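Local coordinates for protein predicted phosphatase, HAD family (PDB 3MC1) that probably hydrolyses phosphate esters as a metal-dependent phosphatase of the haloacid dehalogenase (HAD) superfamily, at residues 80-85 and 116-121; 93-98 and 126-131; 139-144 and 148-153; 200-205 and 211-216. One frame throughout, in Å; residues are numbered along the deposited sequence.

Interaction 1: residues 80-85 and 116-121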
loop_
_atom_site.group_PDB
_atom_site.type_symbol
_atom_site.label_atom_id
_atom_site.label_comp_id
_atom_site.label_asym_id
_atom_site.label_seq_id
_atom_site.Cartn_x
_atom_site.Cartn_y
_atom_site.Cartn_z
ATOM N N LYS A 80 -13.890 4.726 11.674
ATOM C CA LYS A 80 -14.442 5.596 10.650
ATOM C C LYS A 80 -13.540 5.723 9.445
ATOM O O LYS A 80 -13.988 5.565 8.315
ATOM C CB LYS A 80 -14.689 6.998 11.221
ATOM C CG LYS A 80 -15.767 7.076 12.274
ATOM C CD LYS A 80 -16.983 7.823 11.754
ATOM C CE LYS A 80 -16.626 9.240 11.311
ATOM N NZ LYS A 80 -17.829 9.946 10.792
ATOM N N GLY A 81 -12.270 6.023 9.700
ATOM C CA GLY A 81 -11.313 6.197 8.623
ATOM C C GLY A 81 -11.252 5.101 7.570
ATOM O O GLY A 81 -11.257 5.392 6.371
HETATM N N MSE A 82 -11.185 3.843 7.997
HETATM C CA MSE A 82 -11.090 2.737 7.041
HETATM C C MSE A 82 -12.252 2.674 6.055
HETATM O O MSE A 82 -12.099 2.144 4.953
HETATM C CB MSE A 82 -10.967 1.387 7.774
HETATM C CG MSE A 82 -12.163 1.008 8.639
HETATM SE SE MSE A 82 -12.209 -0.911 9.032
HETATM C CE MSE A 82 -12.951 -1.530 7.331
ATOM N N PHE A 83 -13.400 3.228 6.445
ATOM C CA PHE A 83 -14.593 3.228 5.604
ATOM C C PHE A 83 -14.677 4.436 4.670
ATOM O O PHE A 83 -15.386 4.393 3.672
ATOM C CB PHE A 83 -15.852 3.150 6.484
ATOM C CG PHE A 83 -15.886 1.940 7.383
ATOM C CD1 PHE A 83 -15.894 0.655 6.846
ATOM C CD2 PHE A 83 -15.887 2.082 8.770
ATOM C CE1 PHE A 83 -15.902 -0.471 7.675
ATOM C CE2 PHE A 83 -15.895 0.964 9.606
ATOM C CZ PHE A 83 -15.901 -0.317 9.056
ATOM N N GLU A 84 -13.969 5.510 5.004
ATOM C CA GLU A 84 -13.933 6.713 4.168
ATOM C C GLU A 84 -12.861 6.325 3.162
ATOM O O GLU A 84 -11.736 6.831 3.154
ATOM C CB GLU A 84 -13.535 7.914 5.028
ATOM C CG GLU A 84 -14.485 8.083 6.219
ATOM C CD GLU A 84 -14.216 9.326 7.049
ATOM O OE1 GLU A 84 -13.087 9.474 7.560
ATOM O OE2 GLU A 84 -15.141 10.153 7.195
ATOM N N ASN A 85 -13.273 5.403 2.304
ATOM C CA ASN A 85 -12.415 4.751 1.335
ATOM C C ASN A 85 -13.218 4.464 0.061
ATOM O O ASN A 85 -14.449 4.532 0.065
ATOM C CB ASN A 85 -12.005 3.429 1.967
ATOM C CG ASN A 85 -10.642 2.971 1.571
ATOM O OD1 ASN A 85 -10.148 3.285 0.495
ATOM N ND2 ASN A 85 -10.023 2.185 2.449
ATOM N N SER A 116 -6.235 -4.092 6.752
ATOM C CA SER A 116 -6.236 -4.428 5.326
ATOM C C SER A 116 -7.264 -5.509 4.998
ATOM O O SER A 116 -7.949 -5.434 3.986
ATOM C CB SER A 116 -4.843 -4.884 4.902
ATOM O OG SER A 116 -3.869 -3.926 5.284
ATOM N N LYS A 117 -7.372 -6.509 5.866
ATOM C CA LYS A 117 -8.330 -7.585 5.672
ATOM C C LYS A 117 -9.770 -7.066 5.784
ATOM O O LYS A 117 -10.612 -7.367 4.933
ATOM C CB LYS A 117 -8.076 -8.685 6.708
ATOM C CG LYS A 117 -8.844 -9.960 6.453
ATOM C CD LYS A 117 -8.492 -11.016 7.480
ATOM C CE LYS A 117 -8.770 -12.404 6.933
ATOM N NZ LYS A 117 -7.914 -12.680 5.737
ATOM N N GLN A 118 -10.047 -6.274 6.825
ATOM C CA GLN A 118 -11.384 -5.716 7.030
ATOM C C GLN A 118 -11.807 -4.885 5.841
ATOM O O GLN A 118 -12.959 -4.934 5.416
ATOM C CB GLN A 118 -11.431 -4.794 8.252
ATOM C CG GLN A 118 -11.301 -5.449 9.589
ATOM C CD GLN A 118 -11.446 -4.429 10.701
ATOM O OE1 GLN A 118 -12.541 -3.910 10.946
ATOM N NE2 GLN A 118 -10.336 -4.117 11.363
ATOM N N ILE A 119 -10.873 -4.088 5.332
ATOM C CA ILE A 119 -11.135 -3.219 4.196
ATOM C C ILE A 119 -11.411 -4.013 2.915
ATOM O O ILE A 119 -12.396 -3.757 2.226
ATOM C CB ILE A 119 -9.936 -2.257 3.979
ATOM C CG1 ILE A 119 -9.885 -1.237 5.124
ATOM C CG2 ILE A 119 -10.055 -1.550 2.648
ATOM C CD1 ILE A 119 -8.561 -0.493 5.207
ATOM N N LEU A 120 -10.547 -4.975 2.600
ATOM C CA LEU A 120 -10.722 -5.770 1.384
ATOM C C LEU A 120 -11.993 -6.624 1.425
ATOM O O LEU A 120 -12.646 -6.832 0.400
ATOM C CB LEU A 120 -9.480 -6.627 1.143
ATOM C CG LEU A 120 -8.259 -5.768 0.782
ATOM C CD1 LEU A 120 -6.982 -6.590 0.775
ATOM C CD2 LEU A 120 -8.502 -5.117 -0.574
ATOM N N GLU A 121 -12.355 -7.107 2.607
ATOM C CA GLU A 121 -13.574 -7.890 2.746
ATOM C C GLU A 121 -14.756 -6.930 2.651
ATOM O O GLU A 121 -15.766 -7.226 2.005
ATOM C CB GLU A 121 -13.591 -8.630 4.083
ATOM C CG GLU A 121 -12.399 -9.548 4.272
ATOM C CD GLU A 121 -12.510 -10.408 5.516
ATOM O OE1 GLU A 121 -13.181 -9.981 6.480
ATOM O OE2 GLU A 121 -11.914 -11.503 5.534
#
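The carboxamides of Asn85 and Gln118 meet helix 113-122 and the selenomethionine Met82 respectively: ND2 of Asn85 lies 3.7 Å from Ile119 CG2, and OE1 of Gln118 lies 3.6 Å from Met82 SE. A third flat group, the Phe83 ring, takes Met82 CG over the centre of one face and packs edge-to-face with His122. The rest of the contact is apolar. The Met82 and Ile119 side chains run antiparallel alongside one another, CB of Met82 at 3.9 Å and its CE at 3.8 Å from Ile119 CG1, while the same CE reaches Gln118 CB at 3.7 Å. CG of Met82 is wedged between its own N and C (chi1 63°), and a bend at chi3 turns CE onto the helix. Asn85 is held by its own loop: ND2 donates to Met82 O at 3.3 Å (155° at the hydrogen), with the acceptor in the amide plane. The loop leaves helix 63-81 in a region consistent with the hinge between a helical HAD cap and the core. No hydrogen bond joins the two segments, so they meet by apolar packing, with the amide groups of Asn85 and Gln118 contributing through van der Waals contact.

Interaction 2: residues 93-98 and 126-131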
loop_
_atom_site.group_PDB
_atom_site.type_symbol
_atom_site.label_atom_id
_atom_site.label_comp_id
_atom_site.label_asym_id
_atom_site.label_seq_id
_atom_site.Cartn_x
_atom_site.Cartn_y
_atom_site.Cartn_z
ATOM N N ALA A 93 -12.246 -5.341 -11.938
ATOM C CA ALA A 93 -12.204 -5.923 -13.281
ATOM C C ALA A 93 -10.792 -6.489 -13.516
ATOM O O ALA A 93 -10.624 -7.601 -14.023
ATOM C CB ALA A 93 -12.520 -4.862 -14.306
ATOM N N LEU A 94 -9.783 -5.719 -13.122
ATOM C CA LEU A 94 -8.387 -6.131 -13.257
ATOM C C LEU A 94 -8.119 -7.434 -12.505
ATOM O O LEU A 94 -7.599 -8.396 -13.082
ATOM C CB LEU A 94 -7.450 -5.030 -12.721
ATOM C CG LEU A 94 -5.958 -5.409 -12.640
ATOM C CD1 LEU A 94 -5.414 -5.682 -14.044
ATOM C CD2 LEU A 94 -5.170 -4.300 -11.978
ATOM N N LEU A 95 -8.479 -7.459 -11.221
ATOM C CA LEU A 95 -8.280 -8.636 -10.377
ATOM C C LEU A 95 -8.955 -9.871 -10.949
ATOM O O LEU A 95 -8.372 -10.958 -10.949
ATOM C CB LEU A 95 -8.827 -8.378 -8.975
ATOM C CG LEU A 95 -8.196 -7.207 -8.218
ATOM C CD1 LEU A 95 -8.895 -7.021 -6.865
ATOM C CD2 LEU A 95 -6.720 -7.487 -8.019
ATOM N N SER A 96 -10.191 -9.708 -11.415
ATOM C CA SER A 96 -10.923 -10.836 -11.986
ATOM C C SER A 96 -10.169 -11.356 -13.211
ATOM O O SER A 96 -9.882 -12.547 -13.305
ATOM C CB SER A 96 -12.335 -10.408 -12.395
ATOM O OG SER A 96 -13.098 -11.523 -12.828
ATOM N N SER A 97 -9.844 -10.453 -14.135
ATOM C CA SER A 97 -9.124 -10.820 -15.356
ATOM C C SER A 97 -7.821 -11.564 -15.051
ATOM O O SER A 97 -7.520 -12.587 -15.674
ATOM C CB SER A 97 -8.823 -9.569 -16.185
ATOM O OG SER A 97 -8.126 -9.899 -17.384
ATOM N N LEU A 98 -7.053 -11.065 -14.086
ATOM C CA LEU A 98 -5.788 -11.704 -13.742
ATOM C C LEU A 98 -5.950 -13.119 -13.195
ATOM O O LEU A 98 -5.191 -14.012 -13.565
ATOM C CB LEU A 98 -5.004 -10.844 -12.737
ATOM C CG LEU A 98 -4.592 -9.438 -13.183
ATOM C CD1 LEU A 98 -3.768 -8.782 -12.073
ATOM C CD2 LEU A 98 -3.791 -9.509 -14.485
ATOM N N ALA A 126 -11.697 -9.413 -1.177
ATOM C CA ALA A 126 -10.827 -10.328 -0.441
ATOM C C ALA A 126 -10.519 -11.689 -1.069
ATOM O O ALA A 126 -9.385 -12.157 -1.015
ATOM C CB ALA A 126 -11.370 -10.529 0.973
ATOM N N PHE A 127 -11.515 -12.325 -1.667
ATOM C CA PHE A 127 -11.305 -13.645 -2.243
ATOM C C PHE A 127 -10.496 -13.711 -3.532
ATOM O O PHE A 127 -10.145 -14.803 -3.999
ATOM C CB PHE A 127 -12.658 -14.330 -2.398
ATOM C CG PHE A 127 -13.236 -14.780 -1.087
ATOM C CD1 PHE A 127 -12.618 -15.790 -0.360
ATOM C CD2 PHE A 127 -14.371 -14.171 -0.564
ATOM C CE1 PHE A 127 -13.124 -16.191 0.874
ATOM C CE2 PHE A 127 -14.889 -14.564 0.670
ATOM C CZ PHE A 127 -14.268 -15.575 1.390
ATOM N N TYR A 128 -10.193 -12.554 -4.108
ATOM C CA TYR A 128 -9.384 -12.516 -5.325
ATOM C C TYR A 128 -7.935 -12.789 -4.938
ATOM O O TYR A 128 -7.099 -13.121 -5.785
ATOM C CB TYR A 128 -9.450 -11.140 -5.979
ATOM C CG TYR A 128 -10.744 -10.822 -6.692
ATOM C CD1 TYR A 128 -11.160 -11.572 -7.797
ATOM C CD2 TYR A 128 -11.545 -9.759 -6.281
ATOM C CE1 TYR A 128 -12.339 -11.268 -8.476
ATOM C CE2 TYR A 128 -12.730 -9.440 -6.954
ATOM C CZ TYR A 128 -13.119 -10.201 -8.051
ATOM O OH TYR A 128 -14.273 -9.885 -8.717
ATOM N N PHE A 129 -7.645 -12.672 -3.646
ATOM C CA PHE A 129 -6.278 -12.836 -3.159
ATOM C C PHE A 129 -5.959 -14.143 -2.472
ATOM O O PHE A 129 -6.778 -14.683 -1.733
ATOM C CB PHE A 129 -5.946 -11.672 -2.211
ATOM C CG PHE A 129 -6.048 -10.324 -2.870
ATOM C CD1 PHE A 129 -5.019 -9.863 -3.698
ATOM C CD2 PHE A 129 -7.213 -9.563 -2.753
ATOM C CE1 PHE A 129 -5.153 -8.666 -4.405
ATOM C CE2 PHE A 129 -7.355 -8.370 -3.457
ATOM C CZ PHE A 129 -6.323 -7.922 -4.286
ATOM N N ASP A 130 -4.750 -14.635 -2.729
ATOM C CA ASP A 130 -4.236 -15.856 -2.125
ATOM C C ASP A 130 -3.827 -15.546 -0.687
ATOM O O ASP A 130 -3.845 -16.417 0.179
ATOM C CB ASP A 130 -3.010 -16.342 -2.893
ATOM C CG ASP A 130 -3.369 -17.198 -4.088
ATOM O OD1 ASP A 130 -4.468 -17.014 -4.653
ATOM O OD2 ASP A 130 -2.540 -18.041 -4.469
ATOM N N ALA A 131 -3.432 -14.302 -0.443
ATOM C CA ALA A 131 -3.040 -13.891 0.898
ATOM C C ALA A 131 -3.038 -12.372 0.982
ATOM O O ALA A 131 -2.873 -11.687 -0.024
ATOM C CB ALA A 131 -1.653 -14.441 1.239
#
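Leu95 and Tyr128 join two pieces of the Rossmann-like HAD core: helix 91-101, and the short 3-10 turn leading into the edge strand 131-135. The ring contact is CH-pi. Leu95 CB sits over one face of the Tyr128 ring, 4.1 Å from its centroid and 20° off the normal, shifted toward the rim, and the two side chains cross at about a right angle. Plain apolar packing extends this inward. Leu95 CD1 lies 3.9 Å from Tyr128 CD2, and both methyls, CD1 and CD2, stand 3.8 Å from Phe129 CZ, approaching the ring obliquely. With Leu95 CG anti to the carbonyl carbon (chi1 -60°), the isobutyl fork extends beyond the tyrosine to the phenylalanine. Both Leu95 and Phe129 go on to touch Leu105 of strand 104-109, which places them beneath the helix in the core. Polar bonding across the two segments is absent. The Tyr128 hydroxyl is instead hydrogen-bonded to Glu92 OE2, one helical turn before Ser96, which ties the far end of the ring to the same helix. Ser96 closes the outer side through its backbone carbon, with CA 3.8 Å from Tyr128 CE1.

Interaction 3: residues 139-144 and 148-153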
loop_
_atom_site.group_PDB
_atom_site.type_symbol
_atom_site.label_atom_id
_atom_site.label_comp_id
_atom_site.label_asym_id
_atom_site.label_seq_id
_atom_site.Cartn_x
_atom_site.Cartn_y
_atom_site.Cartn_z
ATOM N N GLY A 139 4.103 -2.822 14.750
ATOM C CA GLY A 139 5.167 -2.320 13.901
ATOM C C GLY A 139 6.456 -3.121 13.832
ATOM O O GLY A 139 7.420 -2.670 13.211
ATOM N N LYS A 140 6.495 -4.295 14.455
ATOM C CA LYS A 140 7.706 -5.116 14.410
ATOM C C LYS A 140 7.984 -5.544 12.968
ATOM O O LYS A 140 9.138 -5.672 12.546
ATOM C CB LYS A 140 7.558 -6.340 15.317
ATOM C CG LYS A 140 7.609 -5.976 16.791
ATOM C CD LYS A 140 7.787 -7.189 17.681
ATOM C CE LYS A 140 7.987 -6.754 19.129
ATOM N NZ LYS A 140 8.149 -7.912 20.054
ATOM N N LEU A 141 6.911 -5.764 12.221
ATOM C CA LEU A 141 6.995 -6.132 10.811
ATOM C C LEU A 141 6.176 -5.043 10.123
ATOM O O LEU A 141 4.953 -5.027 10.256
ATOM C CB LEU A 141 6.351 -7.503 10.585
ATOM C CG LEU A 141 6.271 -8.025 9.149
ATOM C CD1 LEU A 141 7.673 -8.302 8.633
ATOM C CD2 LEU A 141 5.429 -9.302 9.109
ATOM N N SER A 142 6.825 -4.122 9.413
ATOM C CA SER A 142 6.073 -3.052 8.769
ATOM C C SER A 142 6.656 -2.373 7.532
ATOM O O SER A 142 5.894 -1.811 6.745
ATOM C CB SER A 142 5.715 -1.977 9.803
ATOM O OG SER A 142 6.876 -1.402 10.370
ATOM N N THR A 143 7.974 -2.392 7.341
ATOM C CA THR A 143 8.517 -1.742 6.144
ATOM C C THR A 143 8.142 -2.566 4.921
ATOM O O THR A 143 7.931 -3.774 5.020
ATOM C CB THR A 143 10.061 -1.566 6.197
ATOM O OG1 THR A 143 10.697 -2.844 6.289
ATOM C CG2 THR A 143 10.461 -0.701 7.401
ATOM N N LYS A 144 8.045 -1.905 3.772
ATOM C CA LYS A 144 7.676 -2.568 2.531
ATOM C C LYS A 144 8.580 -3.765 2.235
ATOM O O LYS A 144 8.104 -4.839 1.865
ATOM C CB LYS A 144 7.715 -1.550 1.381
ATOM C CG LYS A 144 7.074 -2.017 0.084
ATOM C CD LYS A 144 5.628 -2.486 0.265
ATOM C CE LYS A 144 4.751 -1.446 0.967
ATOM N NZ LYS A 144 4.789 -0.096 0.330
ATOM N N ILE A 148 7.071 -7.662 2.102
ATOM C CA ILE A 148 7.162 -8.391 0.845
ATOM C C ILE A 148 7.966 -9.681 1.094
ATOM O O ILE A 148 7.581 -10.760 0.648
ATOM C CB ILE A 148 7.858 -7.539 -0.247
ATOM C CG1 ILE A 148 6.914 -6.417 -0.707
ATOM C CG2 ILE A 148 8.261 -8.428 -1.422
ATOM C CD1 ILE A 148 7.556 -5.368 -1.640
ATOM N N ARG A 149 9.072 -9.558 1.826
ATOM C CA ARG A 149 9.926 -10.705 2.123
ATOM C C ARG A 149 9.172 -11.778 2.902
ATOM O O ARG A 149 9.332 -12.966 2.635
ATOM C CB ARG A 149 11.161 -10.262 2.924
ATOM C CG ARG A 149 12.242 -11.335 3.029
ATOM C CD ARG A 149 13.488 -10.827 3.743
ATOM N NE ARG A 149 14.012 -9.591 3.164
ATOM C CZ ARG A 149 14.514 -9.486 1.938
ATOM N NH1 ARG A 149 14.561 -10.549 1.147
ATOM N NH2 ARG A 149 14.978 -8.317 1.505
ATOM N N TYR A 150 8.358 -11.360 3.867
ATOM C CA TYR A 150 7.586 -12.300 4.672
ATOM C C TYR A 150 6.482 -12.930 3.833
ATOM O O TYR A 150 6.194 -14.110 3.970
ATOM C CB TYR A 150 6.972 -11.599 5.892
ATOM C CG TYR A 150 6.273 -12.543 6.856
ATOM C CD1 TYR A 150 6.980 -13.541 7.532
ATOM C CD2 TYR A 150 4.905 -12.449 7.078
ATOM C CE1 TYR A 150 6.329 -14.426 8.406
ATOM C CE2 TYR A 150 4.248 -13.324 7.940
ATOM C CZ TYR A 150 4.959 -14.310 8.602
ATOM O OH TYR A 150 4.287 -15.171 9.451
ATOM N N ALA A 151 5.861 -12.140 2.965
ATOM C CA ALA A 151 4.799 -12.658 2.109
ATOM C C ALA A 151 5.382 -13.730 1.184
ATOM O O ALA A 151 4.798 -14.804 1.008
ATOM C CB ALA A 151 4.189 -11.527 1.286
HETATM N N MSE A 152 6.535 -13.430 0.593
HETATM C CA MSE A 152 7.188 -14.373 -0.298
HETATM C C MSE A 152 7.583 -15.631 0.480
HETATM O O MSE A 152 7.342 -16.750 0.026
HETATM C CB MSE A 152 8.401 -13.710 -0.947
HETATM C CG MSE A 152 8.008 -12.579 -1.895
HETATM SE SE MSE A 152 9.517 -11.712 -2.730
HETATM C CE MSE A 152 9.981 -13.098 -4.009
ATOM N N GLU A 153 8.168 -15.448 1.659
ATOM C CA GLU A 153 8.549 -16.579 2.500
ATOM C C GLU A 153 7.330 -17.433 2.860
ATOM O O GLU A 153 7.379 -18.663 2.792
ATOM C CB GLU A 153 9.221 -16.083 3.785
ATOM C CG GLU A 153 10.622 -15.522 3.572
ATOM C CD GLU A 153 11.228 -14.981 4.843
ATOM O OE1 GLU A 153 10.670 -15.254 5.924
ATOM O OE2 GLU A 153 12.261 -14.286 4.764
#
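Lys144 opens helix 144-155 and lays the first part of its chain against Ile148, one turn further on. From CB the chain leaves with CG anti to the backbone N (chi1 -168°), and CG comes to 3.8 Å from Ile148 CD1. CD follows at 4.0 Å from the same methyl. The chain is bent at chi2, and further bends at chi3 and chi4 turn CE and NZ away from the isoleucine; NZ makes a salt bridge with Asp171 OD1 as well as a long, weak ion pair with Asp10 OD1. Asp10 is a ligand of the bound sodium ion, and the lysine side chain lies about 5 Å from that ion. Such a place, at the start of this helix and beside the metal-binding aspartates, is consistent with the motif III lysine of HAD phosphatases.

The backbone keeps the two residues in step through an ordinary helical bond, Ile148 N to Lys144 O, at 3.0 Å. Thr143, at the N-cap position, accepts a weak bond at OG1 from Asp146 N. Further back in the loop, Ser142 OG donates to Gly139 O from above the carbonyl plane, 3.2 Å away. Leu141 and Tyr150 cross at about a right angle, and the leucine methyl CD2 touches Tyr150 CD2 at 3.8 Å.

The helix start thus lies over the parallel sheet: Lys144 and Ile148 both rest on Met164 of strand 162-166, whereas Tyr150 touches Val133 of the outermost strand 131-135, the strand whose following loop supplies Leu141.

Interaction 4: residues 200-205 and 211-216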
loop_
_atom_site.group_PDB
_atom_site.type_symbol
_atom_site.label_atom_id
_atom_site.label_comp_id
_atom_site.label_asym_id
_atom_site.label_seq_id
_atom_site.Cartn_x
_atom_site.Cartn_y
_atom_site.Cartn_z
ATOM N N ALA A 200 11.775 2.498 -10.448
ATOM C CA ALA A 200 10.648 1.678 -10.886
ATOM C C ALA A 200 11.016 0.998 -12.198
ATOM O O ALA A 200 11.519 1.630 -13.117
ATOM C CB ALA A 200 9.403 2.539 -11.068
ATOM N N ASN A 201 10.780 -0.303 -12.278
ATOM C CA ASN A 201 11.106 -1.055 -13.480
ATOM C C ASN A 201 10.075 -0.839 -14.595
ATOM O O ASN A 201 10.362 -1.046 -15.774
ATOM C CB ASN A 201 11.252 -2.542 -13.114
ATOM C CG ASN A 201 12.404 -2.800 -12.145
ATOM O OD1 ASN A 201 13.574 -2.731 -12.528
ATOM N ND2 ASN A 201 12.078 -3.095 -10.889
ATOM N N TYR A 202 8.875 -0.412 -14.219
ATOM C CA TYR A 202 7.801 -0.156 -15.180
ATOM C C TYR A 202 6.904 0.918 -14.565
ATOM O O TYR A 202 6.732 0.939 -13.347
ATOM C CB TYR A 202 6.987 -1.426 -15.412
ATOM C CG TYR A 202 7.825 -2.664 -15.601
ATOM C CD1 TYR A 202 8.067 -3.177 -16.870
ATOM C CD2 TYR A 202 8.429 -3.298 -14.513
ATOM C CE1 TYR A 202 8.892 -4.282 -17.044
ATOM C CE2 TYR A 202 9.258 -4.405 -14.691
ATOM C CZ TYR A 202 9.487 -4.885 -15.962
ATOM O OH TYR A 202 10.338 -5.949 -16.169
ATOM N N ILE A 203 6.342 1.805 -15.388
ATOM C CA ILE A 203 5.472 2.876 -14.889
ATOM C C ILE A 203 4.232 3.088 -15.759
ATOM O O ILE A 203 4.343 3.318 -16.966
ATOM C CB ILE A 203 6.237 4.214 -14.795
ATOM C CG1 ILE A 203 7.485 4.044 -13.920
ATOM C CG2 ILE A 203 5.344 5.280 -14.187
ATOM C CD1 ILE A 203 8.339 5.291 -13.802
ATOM N N VAL A 204 3.054 3.013 -15.139
ATOM C CA VAL A 204 1.791 3.188 -15.853
ATOM C C VAL A 204 0.917 4.266 -15.214
ATOM O O VAL A 204 1.021 4.536 -14.014
ATOM C CB VAL A 204 0.987 1.865 -15.922
ATOM C CG1 VAL A 204 1.851 0.772 -16.545
ATOM C CG2 VAL A 204 0.498 1.465 -14.539
ATOM N N ASN A 205 0.047 4.873 -16.014
ATOM C CA ASN A 205 -0.809 5.947 -15.511
ATOM C C ASN A 205 -2.278 5.584 -15.291
ATOM O O ASN A 205 -3.070 6.432 -14.879
ATOM C CB ASN A 205 -0.713 7.145 -16.452
ATOM C CG ASN A 205 -1.018 6.772 -17.883
ATOM O OD1 ASN A 205 -2.135 6.363 -18.209
ATOM N ND2 ASN A 205 -0.018 6.898 -18.753
ATOM N N HIS A 211 -2.974 -3.332 -16.414
ATOM C CA HIS A 211 -3.398 -4.639 -16.894
ATOM C C HIS A 211 -2.508 -5.092 -18.048
ATOM O O HIS A 211 -1.943 -6.184 -18.014
ATOM C CB HIS A 211 -4.859 -4.573 -17.355
ATOM C CG HIS A 211 -5.451 -5.907 -17.696
ATOM N ND1 HIS A 211 -4.912 -6.740 -18.655
ATOM C CD2 HIS A 211 -6.528 -6.556 -17.200
ATOM C CE1 HIS A 211 -5.631 -7.845 -18.730
ATOM N NE2 HIS A 211 -6.619 -7.760 -17.857
ATOM N N LYS A 212 -2.377 -4.236 -19.060
ATOM C CA LYS A 212 -1.570 -4.533 -20.244
ATOM C C LYS A 212 -0.129 -4.865 -19.894
ATOM O O LYS A 212 0.433 -5.843 -20.391
ATOM C CB LYS A 212 -1.575 -3.339 -21.200
ATOM C CG LYS A 212 -2.948 -2.916 -21.695
ATOM C CD LYS A 212 -2.824 -1.736 -22.654
ATOM C CE LYS A 212 -4.176 -1.287 -23.188
ATOM N NZ LYS A 212 -4.852 -2.354 -23.964
ATOM N N LYS A 213 0.460 -4.043 -19.028
ATOM C CA LYS A 213 1.848 -4.211 -18.608
ATOM C C LYS A 213 2.101 -5.514 -17.862
ATOM O O LYS A 213 3.142 -6.144 -18.046
ATOM C CB LYS A 213 2.272 -3.039 -17.722
ATOM C CG LYS A 213 3.773 -2.914 -17.550
ATOM C CD LYS A 213 4.423 -2.542 -18.877
ATOM C CE LYS A 213 5.846 -2.035 -18.697
ATOM N NZ LYS A 213 6.417 -1.582 -19.995
ATOM N N ILE A 214 1.166 -5.908 -17.005
ATOM C CA ILE A 214 1.333 -7.145 -16.255
ATOM C C ILE A 214 1.456 -8.309 -17.226
ATOM O O ILE A 214 2.290 -9.197 -17.055
ATOM C CB ILE A 214 0.140 -7.403 -15.308
ATOM C CG1 ILE A 214 0.145 -6.371 -14.177
ATOM C CG2 ILE A 214 0.223 -8.817 -14.728
ATOM C CD1 ILE A 214 -1.025 -6.516 -13.216
ATOM N N LEU A 215 0.621 -8.294 -18.254
ATOM C CA LEU A 215 0.633 -9.351 -19.249
ATOM C C LEU A 215 1.909 -9.361 -20.089
ATOM O O LEU A 215 2.648 -10.346 -20.084
ATOM C CB LEU A 215 -0.594 -9.226 -20.159
ATOM C CG LEU A 215 -1.963 -9.437 -19.500
ATOM C CD1 LEU A 215 -3.070 -9.171 -20.517
ATOM C CD2 LEU A 215 -2.067 -10.857 -18.957
ATOM N N GLU A 216 2.193 -8.273 -20.798
ATOM C CA GLU A 216 3.387 -8.276 -21.627
ATOM C C GLU A 216 4.677 -8.454 -20.848
ATOM O O GLU A 216 5.758 -8.447 -21.422
ATOM C CB GLU A 216 3.456 -7.030 -22.517
ATOM C CG GLU A 216 3.229 -5.701 -21.850
ATOM C CD GLU A 216 3.351 -4.556 -22.846
ATOM O OE1 GLU A 216 4.470 -4.335 -23.362
ATOM O OE2 GLU A 216 2.331 -3.886 -23.124
#
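Val204, which packs on Lys213, has its carbonyl oxygen hydrogen-bonded by Thr186 OG1, and backbone bonds to Gly184 and Thr186 fix its strand against strand 182-185. Its side chain points toward helix 207-215. CG1 lies anti to the carbonyl carbon (chi1 -55°) and reaches Lys213 CB at 4.0 Å, the two side chains crossing obliquely.

Lys213 is the one helix residue that serves both partners. Its CG is anti to the backbone N (chi1 -164°), and a bend at chi2 turns the chain toward Tyr202. Near the root of the chain this is ordinary hydrocarbon contact, Lys213 CG standing 4.1 Å from Tyr202 CB. Further out, the lysine is modelled at the edge of the Tyr202 ring, but its CE is placed closer to the ring carbon CD1 than two carbons can sit, so the exact course of its end is doubtful. No hydrogen bond links the two segments; aliphatic contact carries the association.

Tyr202 and Val204 point toward the helix, while the intervening Ile203 points away and touches helix 192-198 on the other side. Lys213 also leans on Ile183 of the neighbouring strand, so the helix spans the seam between the last two strands. This is the closing beta-alpha unit of a parallel Rossmann-like sheet: edge strand 202-204, a tight connection, and the final helix 207-215 folded back along one face of it.

In the fold
Along the chain, interactions 1 and 2 interleave (80-85, 93-98, 116-121, 126-131), and interactions 3 and 4 follow in series. Interactions 1 and 2 have centres about 17 Å apart and touch where helix 113-122 runs into the loop before strand 131-135, Glu121 CG packing on Ala126 CB. Interactions 2 and 4, also about 17 Å between centres, meet as helices 91-101 and 207-215 pack together, with Ser97 OG probably hydrogen-bonded to His211 NE2. Interaction 3 touches none of the others; its Lys144 reaches toward the sodium site. Interactions 2, 3 and 4 pack helices and loops against the parallel sheet, out to both outermost strands, while interaction 1 joins the chain leaving helix 63-81 to helix 113-122.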